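Local coordinates for protein MucR Phosphodiesterase (Pseudomonas aeruginosa, PDB 5M1T) that belongs to the EAL-domain family and holds two magnesium ions and the ligand C2E together in one pocket, at residues L48-K53 against I62-L67; E243-E248 against F265-P270. One frame throughout, in Å; residues are numbered along the deposited sequence.

How the contacts relate
The two contacts lie side by side within one EAL domain, their centres about 12 Å apart. Contact 1 comes first along the chain and is complete before contact 2 begins. It pairs strands 46-55 and 61-72, the first two strands of the sheet. Contact 2 joins the loops that follow strands 239-243 and 261-263, the last two. The first and last strands of the sheet pair, which brings the two contacts together. Gln51 NE2 makes a probable hydrogen bond to Gly268 O, and Leu67 CD1 packs on Pro270 CG. Both contacts touch C2E. Each supplies a glutamate to a different magnesium ion, Glu65 to one and Glu243 to the other, and Asp186 binds both. The two contacts thus build adjoining parts of one pocket.

Contact 1. Residues L48-K53 against I62-L67; sequences LHYQPK and IGVEAL. With MG (magnesium ion), chain D; C2E (9,9'-[(2R,3R,3aS,5S,7aR,9R,10R,10aS,12S,14aR)-3,5,10,12-tetrahydroxy-5,12-dioxidooctahydro-2H,7H-difuro[3,2-d:3',2'-j][1,3,7,9,2,8]tetraoxadiphosphacyclododecine-2,9-diyl]bis(2-amino-1,9-dihydro-6H-purin-6-one)), chain C.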
ATOM      1  N   LEU A  48      -8.668 -12.802 -19.103  1.00 25.18           N
ATOM      2  CA  LEU A  48      -9.591 -12.900 -17.974  1.00 25.07           C
ATOM      3  C   LEU A  48     -10.668 -13.927 -18.210  1.00 25.70           C
ATOM      4  O   LEU A  48     -11.302 -13.960 -19.271  1.00 24.97           O
ATOM      5  CB  LEU A  48     -10.263 -11.575 -17.675  1.00 24.33           C
ATOM      6  CG  LEU A  48      -9.421 -10.519 -17.019  1.00 23.74           C
ATOM      7  CD1 LEU A  48     -10.302  -9.321 -16.670  1.00 23.05           C
ATOM      8  CD2 LEU A  48      -8.778 -11.067 -15.761  1.00 23.60           C
ATOM      9  N   HIS A  49     -10.878 -14.763 -17.196  1.00 25.73           N
ATOM     10  CA  HIS A  49     -12.087 -15.564 -17.127  1.00 25.46           C
ATOM     11  C   HIS A  49     -12.978 -14.949 -16.052  1.00 25.02           C
ATOM     12  O   HIS A  49     -12.515 -14.215 -15.177  1.00 25.53           O
ATOM     13  CB  HIS A  49     -11.742 -17.009 -16.836  1.00 25.62           C
ATOM     14  CG  HIS A  49     -11.143 -17.717 -18.012  1.00 26.31           C
ATOM     15  ND1 HIS A  49     -11.080 -19.091 -18.112  1.00 26.67           N
ATOM     16  CD2 HIS A  49     -10.595 -17.233 -19.151  1.00 26.62           C
ATOM     17  CE1 HIS A  49     -10.485 -19.423 -19.243  1.00 26.88           C
ATOM     18  NE2 HIS A  49     -10.190 -18.313 -19.897  1.00 27.62           N
ATOM     19  N   TYR A  50     -14.266 -15.215 -16.156  1.00 24.31           N
ATOM     20  CA  TYR A  50     -15.250 -14.592 -15.324  1.00 23.96           C
ATOM     21  C   TYR A  50     -16.091 -15.694 -14.732  1.00 23.97           C
ATOM     22  O   TYR A  50     -16.534 -16.590 -15.457  1.00 24.95           O
ATOM     23  CB  TYR A  50     -16.112 -13.635 -16.158  1.00 24.78           C
ATOM     24  CG  TYR A  50     -15.292 -12.553 -16.829  1.00 24.22           C
ATOM     25  CD1 TYR A  50     -14.944 -11.414 -16.157  1.00 24.18           C
ATOM     26  CD2 TYR A  50     -14.855 -12.696 -18.121  1.00 24.60           C
ATOM     27  CE1 TYR A  50     -14.159 -10.432 -16.745  1.00 24.14           C
ATOM     28  CE2 TYR A  50     -14.067 -11.721 -18.727  1.00 24.73           C
ATOM     29  CZ  TYR A  50     -13.718 -10.594 -18.039  1.00 24.12           C
ATOM     30  OH  TYR A  50     -12.962  -9.625 -18.663  1.00 23.74           O
ATOM     31  N   GLN A  51     -16.274 -15.669 -13.412  1.00 23.29           N
ATOM     32  CA  GLN A  51     -17.165 -16.623 -12.755  1.00 23.53           C
ATOM     33  C   GLN A  51     -18.448 -15.959 -12.222  1.00 23.00           C
ATOM     34  O   GLN A  51     -18.393 -14.988 -11.475  1.00 22.41           O
ATOM     35  CB  GLN A  51     -16.460 -17.353 -11.635  1.00 23.30           C
ATOM     36  CG  GLN A  51     -17.260 -18.595 -11.257  1.00 23.92           C
ATOM     37  CD  GLN A  51     -16.708 -19.327 -10.074  1.00 23.69           C
ATOM     38  OE1 GLN A  51     -15.971 -18.753  -9.266  1.00 22.92           O
ATOM     39  NE2 GLN A  51     -17.045 -20.619  -9.978  1.00 24.22           N
ATOM     40  N   PRO A  52     -19.610 -16.472 -12.630  1.00 23.52           N
ATOM     41  CA  PRO A  52     -20.898 -15.941 -12.177  1.00 23.90           C
ATOM     42  C   PRO A  52     -21.065 -15.946 -10.682  1.00 24.26           C
ATOM     43  O   PRO A  52     -20.656 -16.930 -10.032  1.00 24.07           O
ATOM     44  CB  PRO A  52     -21.913 -16.922 -12.763  1.00 24.15           C
ATOM     45  CG  PRO A  52     -21.231 -17.643 -13.869  1.00 24.11           C
ATOM     46  CD  PRO A  52     -19.761 -17.595 -13.577  1.00 24.17           C
ATOM     47  N   LYS A  53     -21.612 -14.869 -10.122  1.00 25.39           N
ATOM     48  CA  LYS A  53     -22.082 -14.894  -8.733  1.00 27.63           C
ATOM     49  C   LYS A  53     -23.595 -14.826  -8.895  1.00 28.07           C
ATOM     50  O   LYS A  53     -24.100 -14.028  -9.686  1.00 27.89           O
ATOM     51  CB  LYS A  53     -21.608 -13.711  -7.879  1.00 29.03           C
ATOM     52  CG  LYS A  53     -20.098 -13.454  -7.897  1.00 31.63           C
ATOM     53  CD  LYS A  53     -19.735 -12.027  -7.452  1.00 33.52           C
ATOM     54  CE  LYS A  53     -20.499 -11.616  -6.197  1.00 34.60           C
ATOM     55  NZ  LYS A  53     -20.289 -10.161  -5.945  1.00 36.14           N
ATOM     56  N   ILE A  62     -25.988 -11.948 -10.466  1.00 32.98           N
ATOM     57  CA  ILE A  62     -25.827 -10.539 -10.046  1.00 32.10           C
ATOM     58  C   ILE A  62     -24.458  -9.948 -10.407  1.00 30.41           C
ATOM     59  O   ILE A  62     -24.153  -8.823 -10.030  1.00 30.55           O
ATOM     60  CB  ILE A  62     -26.005 -10.376  -8.529  1.00 32.24           C
ATOM     61  CG1 ILE A  62     -25.019 -11.277  -7.763  1.00 32.26           C
ATOM     62  CG2 ILE A  62     -27.447 -10.671  -8.140  1.00 33.24           C
ATOM     63  CD1 ILE A  62     -24.955 -11.007  -6.279  1.00 32.59           C
ATOM     64  N   GLY A  63     -23.629 -10.713 -11.109  1.00 29.54           N
ATOM     65  CA  GLY A  63     -22.311 -10.251 -11.535  1.00 28.19           C
ATOM     66  C   GLY A  63     -21.319 -11.371 -11.778  1.00 26.76           C
ATOM     67  O   GLY A  63     -21.702 -12.545 -11.848  1.00 26.73           O
ATOM     68  N   VAL A  64     -20.043 -11.001 -11.888  1.00 24.71           N
ATOM     69  CA  VAL A  64     -18.991 -11.973 -12.013  1.00 24.43           C
ATOM     70  C   VAL A  64     -17.767 -11.595 -11.184  1.00 23.74           C
ATOM     71  O   VAL A  64     -17.584 -10.431 -10.843  1.00 23.43           O
ATOM     72  CB  VAL A  64     -18.540 -12.157 -13.486  1.00 25.13           C
ATOM     73  CG1 VAL A  64     -19.686 -12.694 -14.322  1.00 25.83           C
ATOM     74  CG2 VAL A  64     -18.015 -10.867 -14.088  1.00 24.79           C
ATOM     75  N   GLU A  65     -16.932 -12.583 -10.876  1.00 22.39           N
ATOM     76  CA  GLU A  65     -15.585 -12.316 -10.412  1.00 22.01           C
ATOM     77  C   GLU A  65     -14.610 -12.495 -11.584  1.00 21.73           C
ATOM     78  O   GLU A  65     -14.631 -13.523 -12.245  1.00 21.74           O
ATOM     79  CB  GLU A  65     -15.202 -13.255  -9.254  1.00 21.58           C
ATOM     80  CG  GLU A  65     -13.824 -12.969  -8.704  1.00 21.55           C
ATOM     81  CD  GLU A  65     -13.443 -13.816  -7.473  1.00 21.16           C
ATOM     82  OE1 GLU A  65     -14.245 -14.682  -7.048  1.00 21.18           O
ATOM     83  OE2 GLU A  65     -12.338 -13.596  -6.934  1.00 19.76           O
ATOM     84  N   ALA A  66     -13.761 -11.510 -11.817  1.00 21.04           N
ATOM     85  CA  ALA A  66     -12.708 -11.627 -12.794  1.00 21.51           C
ATOM     86  C   ALA A  66     -11.563 -12.444 -12.228  1.00 21.36           C
ATOM     87  O   ALA A  66     -11.108 -12.180 -11.111  1.00 21.32           O
ATOM     88  CB  ALA A  66     -12.189 -10.228 -13.202  1.00 21.35           C
ATOM     89  N   LEU A  67     -11.106 -13.418 -13.008  1.00 21.32           N
ATOM     90  CA  LEU A  67     -10.080 -14.359 -12.605  1.00 21.79           C
ATOM     91  C   LEU A  67      -9.011 -14.526 -13.724  1.00 22.14           C
ATOM     92  O   LEU A  67      -9.304 -14.900 -14.864  1.00 21.37           O
ATOM     93  CB  LEU A  67     -10.720 -15.720 -12.274  1.00 22.20           C
ATOM     94  CG  LEU A  67     -11.610 -15.772 -11.028  1.00 22.50           C
ATOM     95  CD1 LEU A  67     -12.407 -17.090 -10.925  1.00 23.05           C
ATOM     96  CD2 LEU A  67     -10.768 -15.548  -9.768  1.00 22.56           C
TER
HETATM   97 MG    MG D 702     -11.633 -13.229  -4.887  1.00 13.87          MG
HETATM   98  P1  C2E C 701     -10.059 -16.227  -5.034  1.00 22.24           P
HETATM   99  O2P C2E C 701     -10.185 -14.729  -4.991  1.00 20.84           O
HETATM  100  O1P C2E C 701     -10.543 -16.951  -3.795  1.00 23.32           O
HETATM  101  O5' C2E C 701     -10.870 -16.729  -6.313  1.00 22.29           O
HETATM  102  C5' C2E C 701     -11.697 -17.870  -6.245  1.00 23.46           C
HETATM  103  C4' C2E C 701     -10.942 -19.116  -6.649  1.00 24.20           C
HETATM  104  O4' C2E C 701     -11.775 -20.257  -6.373  1.00 24.39           O
HETATM  105  C3' C2E C 701     -10.641 -19.158  -8.137  1.00 24.54           C
HETATM  106  O3' C2E C 701      -9.415 -19.861  -8.337  1.00 24.24           O
HETATM  107  C2' C2E C 701     -11.775 -19.977  -8.717  1.00 24.90           C
HETATM  108  O2' C2E C 701     -11.433 -20.627  -9.942  1.00 24.85           O
HETATM  109  C1' C2E C 701     -11.960 -20.983  -7.589  1.00 25.52           C
HETATM  110  N9  C2E C 701     -13.280 -21.612  -7.563  1.00 26.89           N
HETATM  111  C8  C2E C 701     -14.466 -21.016  -7.765  1.00 28.42           C
HETATM  112  N7  C2E C 701     -15.465 -21.919  -7.650  1.00 28.63           N
HETATM  113  C5  C2E C 701     -14.909 -23.103  -7.357  1.00 27.16           C
HETATM  114  C6  C2E C 701     -15.396 -24.463  -7.105  1.00 27.17           C
HETATM  115  O6  C2E C 701     -16.625 -24.703  -7.127  1.00 26.62           O
HETATM  116  N1  C2E C 701     -14.479 -25.408  -6.844  1.00 27.66           N
HETATM  117  C2  C2E C 701     -13.152 -25.147  -6.818  1.00 27.78           C
HETATM  118  N2  C2E C 701     -12.274 -26.142  -6.556  1.00 28.62           N
HETATM  119  N3  C2E C 701     -12.643 -23.920  -7.030  1.00 27.41           N
HETATM  120  C4  C2E C 701     -13.467 -22.892  -7.306  1.00 27.29           C
HETATM  121  P11 C2E C 701      -8.286 -19.273  -9.318  1.00 24.35           P
HETATM  122  O21 C2E C 701      -8.966 -18.724 -10.561  1.00 25.26           O
HETATM  123  O11 C2E C 701      -7.349 -20.375  -9.682  1.00 23.75           O
HETATM  124  O5A C2E C 701      -7.562 -18.082  -8.535  1.00 23.76           O
HETATM  125  C5A C2E C 701      -6.900 -18.376  -7.302  1.00 23.16           C
HETATM  126  C4A C2E C 701      -6.570 -17.087  -6.581  1.00 22.66           C
HETATM  127  O4A C2E C 701      -5.751 -16.252  -7.392  1.00 22.85           O
HETATM  128  C3A C2E C 701      -7.784 -16.236  -6.316  1.00 22.98           C
HETATM  129  O3A C2E C 701      -8.515 -16.668  -5.182  1.00 23.46           O
HETATM  130  C2A C2E C 701      -7.189 -14.864  -6.135  1.00 22.75           C
HETATM  131  O2A C2E C 701      -6.644 -14.699  -4.834  1.00 23.97           O
HETATM  132  C1A C2E C 701      -6.043 -14.877  -7.116  1.00 22.88           C
HETATM  133  N91 C2E C 701      -6.415 -14.138  -8.356  1.00 23.00           N
HETATM  134  C81 C2E C 701      -7.088 -14.582  -9.438  1.00 22.66           C
HETATM  135  N71 C2E C 701      -7.194 -13.603 -10.376  1.00 22.34           N
HETATM  136  C51 C2E C 701      -6.575 -12.519  -9.873  1.00 22.03           C
HETATM  137  C61 C2E C 701      -6.314 -11.139 -10.316  1.00 22.16           C
HETATM  138  O61 C2E C 701      -6.733 -10.742 -11.426  1.00 22.02           O
HETATM  139  N11 C2E C 701      -5.631 -10.330  -9.487  1.00 22.23           N
HETATM  140  C21 C2E C 701      -5.196 -10.750  -8.279  1.00 22.82           C
HETATM  141  N21 C2E C 701      -4.517  -9.898  -7.490  1.00 24.19           N
HETATM  142  N31 C2E C 701      -5.396 -11.997  -7.802  1.00 22.31           N
HETATM  143  C41 C2E C 701      -6.076 -12.884  -8.551  1.00 22.18           C
HETATM  144  O   HOH W   1     -13.077 -14.834  -4.725  1.00 24.74           O
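Gln51 and Glu65 face each other as an antiparallel hydrogen-bonded pair in the hairpin that opens the EAL-domain barrel. Glu65-Ala66-Leu67 is the signature that names the family. Gln51 N donates to Glu65 O at 2.9 Å, and Glu65 N returns a bond to Gln51 O. His49 and Leu67 are joined by the same double link.

The side chains of Gln51, Glu65 and Leu67 stand on the ligand side of the sheet. Glu65 is fully extended, with CG anti to the backbone N (chi1 -178°), which carries its carboxylate out to the metal. OE2 binds the magnesium ion at 2.2 Å, and Asn124, Glu156 and Asp186 complete the protein ligands. OE1 has Lys207 as a salt-bridge partner and takes a hydrogen bond from Gln263, which should fix the rotation of the carboxylate. Gln263 also donates to Gln51 OE1. Gln51 is extended too, and its NE2 lies 3.1 Å from C2E N7.

Leu67 turns its CG beside the backbone N (chi1 -68°). Its CD1 meets Gln51 CB at 4.1 Å, while CD2 reaches C2E O5' at 3.7 Å.

Tyr50, Val64 and Ala66 pack together on the other side of the sheet. Tyr50 CD1 lies 3.7 Å from Val64 CG2, and the two side chains cross at a slant. Trp111 of helix 93-113 meets the Tyr50 ring edge-to-face. Ala66 CB touches two neighbours on the opposite strand, each at 4.1 Å: Leu48 CD1 and Tyr50 CE1.

Contact 2. Residues E243-E248 against F265-P270; sequences EGVETE and FLLGRP. With MG (magnesium ion), chain E; C2E (9,9'-[(2R,3R,3aS,5S,7aR,9R,10R,10aS,12S,14aR)-3,5,10,12-tetrahydroxy-5,12-dioxidooctahydro-2H,7H-difuro[3,2-d:3',2'-j][1,3,7,9,2,8]tetraoxadiphosphacyclododecine-2,9-diyl]bis(2-amino-1,9-dihydro-6H-purin-6-one)), chain C.
Glu246 and Phe265 both turn CG beside the backbone N (chi1 -61° and -70°), and this brings carboxylate and ring to the same purine of C2E. Beyond CG the Glu246 chain is extended. Its OE2 accepts a hydrogen bond from C2E N1 at 2.5 Å, and a weak one from C2E N2. Phe265 N donates to C2E O6 at 2.7 Å, along a straight N-H line. The Phe265 ring also lies against the base, with C2E C6 3.4 Å above its plane and offset toward the rim. On the side of the ring away from the purine, Phe265 CD2 lies over the centre of the Arg269 guanidinium, 3.4 Å from its plane.

The two loops are tied by one backbone bond. Leu266 N donates to Val245 O at 3.1 Å, in the carbonyl plane. Leu266 points toward the 243-248 loop, and its CD2 comes within 3.5 Å of Thr247 O. Thr247 is the N-cap of helix 248-257.

At the inner end, Glu243 grips the second magnesium ion with both OE1 and OE2, each at 2.5 Å. C2E O1P, Asp186 and Asp187 share that ion. Segments 243-248 and 265-270 together hold the purine, and Glu243 alone of them binds the metal; both form part of the ligand pocket of an EAL domain.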
ATOM      1  N   GLU A 243     -18.553 -19.261  -1.567  1.00 26.69           N
ATOM      2  CA  GLU A 243     -17.665 -19.524  -2.700  1.00 28.57           C
ATOM      3  C   GLU A 243     -17.237 -20.994  -2.687  1.00 27.65           C
ATOM      4  O   GLU A 243     -17.094 -21.584  -1.638  1.00 28.27           O
ATOM      5  CB  GLU A 243     -16.491 -18.526  -2.623  1.00 29.94           C
ATOM      6  CG  GLU A 243     -15.223 -18.910  -3.315  1.00 32.43           C
ATOM      7  CD  GLU A 243     -14.081 -17.961  -2.952  1.00 33.63           C
ATOM      8  OE1 GLU A 243     -13.127 -18.398  -2.212  1.00 33.13           O
ATOM      9  OE2 GLU A 243     -14.183 -16.787  -3.379  1.00 32.99           O
ATOM     10  N   GLY A 244     -17.076 -21.604  -3.857  1.00 26.63           N
ATOM     11  CA  GLY A 244     -16.670 -23.001  -3.948  1.00 25.75           C
ATOM     12  C   GLY A 244     -17.832 -23.991  -3.932  1.00 25.68           C
ATOM     13  O   GLY A 244     -17.645 -25.153  -3.581  1.00 26.94           O
ATOM     14  N   VAL A 245     -19.025 -23.554  -4.311  1.00 24.41           N
ATOM     15  CA  VAL A 245     -20.188 -24.430  -4.270  1.00 23.56           C
ATOM     16  C   VAL A 245     -20.097 -25.406  -5.419  1.00 23.16           C
ATOM     17  O   VAL A 245     -20.210 -25.012  -6.591  1.00 22.35           O
ATOM     18  CB  VAL A 245     -21.496 -23.609  -4.362  1.00 23.39           C
ATOM     19  CG1 VAL A 245     -22.740 -24.503  -4.343  1.00 23.43           C
ATOM     20  CG2 VAL A 245     -21.550 -22.602  -3.209  1.00 23.33           C
ATOM     21  N   GLU A 246     -19.885 -26.670  -5.075  1.00 23.31           N
ATOM     22  CA  GLU A 246     -19.762 -27.746  -6.053  1.00 23.98           C
ATOM     23  C   GLU A 246     -20.886 -28.770  -6.067  1.00 24.32           C
ATOM     24  O   GLU A 246     -21.028 -29.466  -7.043  1.00 25.12           O
ATOM     25  CB  GLU A 246     -18.457 -28.508  -5.821  1.00 24.41           C
ATOM     26  CG  GLU A 246     -17.229 -27.633  -5.964  1.00 24.74           C
ATOM     27  CD  GLU A 246     -15.914 -28.336  -5.692  1.00 25.19           C
ATOM     28  OE1 GLU A 246     -15.897 -29.338  -4.920  1.00 25.16           O
ATOM     29  OE2 GLU A 246     -14.896 -27.842  -6.246  1.00 25.35           O
ATOM     30  N   THR A 247     -21.668 -28.901  -5.000  1.00 24.31           N
ATOM     31  CA  THR A 247     -22.658 -29.960  -4.944  1.00 25.19           C
ATOM     32  C   THR A 247     -24.046 -29.401  -4.652  1.00 26.83           C
ATOM     33  O   THR A 247     -24.182 -28.327  -4.070  1.00 26.57           O
ATOM     34  CB  THR A 247     -22.311 -31.000  -3.859  1.00 24.73           C
ATOM     35  OG1 THR A 247     -22.548 -30.449  -2.559  1.00 24.10           O
ATOM     36  CG2 THR A 247     -20.879 -31.417  -3.947  1.00 24.46           C
ATOM     37  N   GLU A 248     -25.070 -30.162  -5.016  1.00 28.47           N
ATOM     38  CA  GLU A 248     -26.457 -29.772  -4.734  1.00 29.35           C
ATOM     39  C   GLU A 248     -26.699 -29.613  -3.245  1.00 28.72           C
ATOM     40  O   GLU A 248     -27.399 -28.683  -2.835  1.00 28.81           O
ATOM     41  CB  GLU A 248     -27.452 -30.772  -5.323  1.00 31.20           C
ATOM     42  CG  GLU A 248     -27.311 -30.894  -6.841  1.00 33.80           C
ATOM     43  CD  GLU A 248     -28.558 -31.382  -7.566  1.00 36.50           C
ATOM     44  OE1 GLU A 248     -29.233 -32.299  -7.050  1.00 39.87           O
ATOM     45  OE2 GLU A 248     -28.871 -30.839  -8.663  1.00 38.85           O
ATOM     46  N   PHE A 265     -18.411 -24.001  -9.091  1.00 25.74           N
ATOM     47  CA  PHE A 265     -18.491 -24.826 -10.287  1.00 26.81           C
ATOM     48  C   PHE A 265     -19.911 -25.343 -10.591  1.00 26.78           C
ATOM     49  O   PHE A 265     -20.283 -25.454 -11.736  1.00 27.03           O
ATOM     50  CB  PHE A 265     -17.543 -26.007 -10.207  1.00 26.90           C
ATOM     51  CG  PHE A 265     -16.098 -25.638 -10.310  1.00 27.08           C
ATOM     52  CD1 PHE A 265     -15.696 -24.328 -10.488  1.00 26.57           C
ATOM     53  CD2 PHE A 265     -15.136 -26.621 -10.266  1.00 27.40           C
ATOM     54  CE1 PHE A 265     -14.382 -24.006 -10.613  1.00 25.90           C
ATOM     55  CE2 PHE A 265     -13.815 -26.299 -10.367  1.00 27.29           C
ATOM     56  CZ  PHE A 265     -13.445 -24.980 -10.538  1.00 27.05           C
ATOM     57  N   LEU A 266     -20.691 -25.621  -9.565  1.00 27.90           N
ATOM     58  CA  LEU A 266     -22.064 -26.104  -9.742  1.00 28.72           C
ATOM     59  C   LEU A 266     -22.908 -25.060 -10.479  1.00 29.35           C
ATOM     60  O   LEU A 266     -23.746 -25.408 -11.288  1.00 29.79           O
ATOM     61  CB  LEU A 266     -22.704 -26.398  -8.387  1.00 28.95           C
ATOM     62  CG  LEU A 266     -24.120 -27.018  -8.488  1.00 30.37           C
ATOM     63  CD1 LEU A 266     -24.029 -28.486  -8.922  1.00 30.51           C
ATOM     64  CD2 LEU A 266     -24.926 -26.894  -7.194  1.00 30.38           C
ATOM     65  N   LEU A 267     -22.686 -23.793 -10.167  1.00 29.10           N
ATOM     66  CA  LEU A 267     -23.449 -22.703 -10.742  1.00 30.56           C
ATOM     67  C   LEU A 267     -22.837 -22.126 -12.032  1.00 29.96           C
ATOM     68  O   LEU A 267     -23.519 -21.439 -12.804  1.00 30.89           O
ATOM     69  CB  LEU A 267     -23.589 -21.585  -9.714  1.00 31.35           C
ATOM     70  CG  LEU A 267     -24.244 -22.178  -8.468  1.00 33.23           C
ATOM     71  CD1 LEU A 267     -23.821 -21.453  -7.225  1.00 33.39           C
ATOM     72  CD2 LEU A 267     -25.753 -22.173  -8.628  1.00 34.27           C
ATOM     73  N   GLY A 268     -21.564 -22.402 -12.266  1.00 28.63           N
ATOM     74  CA  GLY A 268     -20.900 -21.942 -13.471  1.00 27.96           C
ATOM     75  C   GLY A 268     -19.419 -21.732 -13.239  1.00 26.34           C
ATOM     76  O   GLY A 268     -19.033 -20.990 -12.352  1.00 25.74           O
ATOM     77  N   ARG A 269     -18.603 -22.401 -14.036  1.00 26.04           N
ATOM     78  CA  ARG A 269     -17.162 -22.290 -13.902  1.00 26.70           C
ATOM     79  C   ARG A 269     -16.681 -20.960 -14.501  1.00 26.54           C
ATOM     80  O   ARG A 269     -17.406 -20.333 -15.299  1.00 26.08           O
ATOM     81  CB  ARG A 269     -16.486 -23.444 -14.634  1.00 27.29           C
ATOM     82  CG  ARG A 269     -16.783 -24.804 -14.047  1.00 27.23           C
ATOM     83  CD  ARG A 269     -15.981 -25.910 -14.705  1.00 27.79           C
ATOM     84  NE  ARG A 269     -16.152 -27.192 -13.998  1.00 28.16           N
ATOM     85  CZ  ARG A 269     -15.167 -27.938 -13.488  1.00 28.30           C
ATOM     86  NH1 ARG A 269     -13.888 -27.586 -13.595  1.00 27.94           N
ATOM     87  NH2 ARG A 269     -15.460 -29.064 -12.869  1.00 28.69           N
ATOM     88  N   PRO A 270     -15.460 -20.534 -14.125  1.00 25.66           N
ATOM     89  CA  PRO A 270     -14.844 -19.394 -14.794  1.00 26.10           C
ATOM     90  C   PRO A 270     -14.760 -19.675 -16.274  1.00 26.51           C
ATOM     91  O   PRO A 270     -14.389 -20.772 -16.651  1.00 26.31           O
ATOM     92  CB  PRO A 270     -13.425 -19.337 -14.185  1.00 25.36           C
ATOM     93  CG  PRO A 270     -13.574 -20.058 -12.864  1.00 25.15           C
ATOM     94  CD  PRO A 270     -14.577 -21.127 -13.109  1.00 25.20           C
TER
HETATM   95 MG    MG E 703     -12.107 -16.122  -2.135  1.00 26.36          MG
HETATM   96  P1  C2E C 701     -10.059 -16.227  -5.034  1.00 22.24           P
HETATM   97  O2P C2E C 701     -10.185 -14.729  -4.991  1.00 20.84           O
HETATM   98  O1P C2E C 701     -10.543 -16.951  -3.795  1.00 23.32           O
HETATM   99  O5' C2E C 701     -10.870 -16.729  -6.313  1.00 22.29           O
HETATM  100  C5' C2E C 701     -11.697 -17.870  -6.245  1.00 23.46           C
HETATM  101  C4' C2E C 701     -10.942 -19.116  -6.649  1.00 24.20           C
HETATM  102  O4' C2E C 701     -11.775 -20.257  -6.373  1.00 24.39           O
HETATM  103  C3' C2E C 701     -10.641 -19.158  -8.137  1.00 24.54           C
HETATM  104  O3' C2E C 701      -9.415 -19.861  -8.337  1.00 24.24           O
HETATM  105  C2' C2E C 701     -11.775 -19.977  -8.717  1.00 24.90           C
HETATM  106  O2' C2E C 701     -11.433 -20.627  -9.942  1.00 24.85           O
HETATM  107  C1' C2E C 701     -11.960 -20.983  -7.589  1.00 25.52           C
HETATM  108  N9  C2E C 701     -13.280 -21.612  -7.563  1.00 26.89           N
HETATM  109  C8  C2E C 701     -14.466 -21.016  -7.765  1.00 28.42           C
HETATM  110  N7  C2E C 701     -15.465 -21.919  -7.650  1.00 28.63           N
HETATM  111  C5  C2E C 701     -14.909 -23.103  -7.357  1.00 27.16           C
HETATM  112  C6  C2E C 701     -15.396 -24.463  -7.105  1.00 27.17           C
HETATM  113  O6  C2E C 701     -16.625 -24.703  -7.127  1.00 26.62           O
HETATM  114  N1  C2E C 701     -14.479 -25.408  -6.844  1.00 27.66           N
HETATM  115  C2  C2E C 701     -13.152 -25.147  -6.818  1.00 27.78           C
HETATM  116  N2  C2E C 701     -12.274 -26.142  -6.556  1.00 28.62           N
HETATM  117  N3  C2E C 701     -12.643 -23.920  -7.030  1.00 27.41           N
HETATM  118  C4  C2E C 701     -13.467 -22.892  -7.306  1.00 27.29           C
HETATM  119  P11 C2E C 701      -8.286 -19.273  -9.318  1.00 24.35           P
HETATM  120  O21 C2E C 701      -8.966 -18.724 -10.561  1.00 25.26           O
HETATM  121  O11 C2E C 701      -7.349 -20.375  -9.682  1.00 23.75           O
HETATM  122  O5A C2E C 701      -7.562 -18.082  -8.535  1.00 23.76           O
HETATM  123  C5A C2E C 701      -6.900 -18.376  -7.302  1.00 23.16           C
HETATM  124  C4A C2E C 701      -6.570 -17.087  -6.581  1.00 22.66           C
HETATM  125  O4A C2E C 701      -5.751 -16.252  -7.392  1.00 22.85           O
HETATM  126  C3A C2E C 701      -7.784 -16.236  -6.316  1.00 22.98           C
HETATM  127  O3A C2E C 701      -8.515 -16.668  -5.182  1.00 23.46           O
HETATM  128  C2A C2E C 701      -7.189 -14.864  -6.135  1.00 22.75           C
HETATM  129  O2A C2E C 701      -6.644 -14.699  -4.834  1.00 23.97           O
HETATM  130  C1A C2E C 701      -6.043 -14.877  -7.116  1.00 22.88           C
HETATM  131  N91 C2E C 701      -6.415 -14.138  -8.356  1.00 23.00           N
HETATM  132  C81 C2E C 701      -7.088 -14.582  -9.438  1.00 22.66           C
HETATM  133  N71 C2E C 701      -7.194 -13.603 -10.376  1.00 22.34           N
HETATM  134  C51 C2E C 701      -6.575 -12.519  -9.873  1.00 22.03           C
HETATM  135  C61 C2E C 701      -6.314 -11.139 -10.316  1.00 22.16           C
HETATM  136  O61 C2E C 701      -6.733 -10.742 -11.426  1.00 22.02           O
HETATM  137  N11 C2E C 701      -5.631 -10.330  -9.487  1.00 22.23           N
HETATM  138  C21 C2E C 701      -5.196 -10.750  -8.279  1.00 22.82           C
HETATM  139  N21 C2E C 701      -4.517  -9.898  -7.490  1.00 24.19           N
HETATM  140  N31 C2E C 701      -5.396 -11.997  -7.802  1.00 22.31           N
HETATM  141  C41 C2E C 701      -6.076 -12.884  -8.551  1.00 22.18           C
HETATM  142  O   HOH W   2     -11.145 -17.948  -1.337  1.00 14.89           O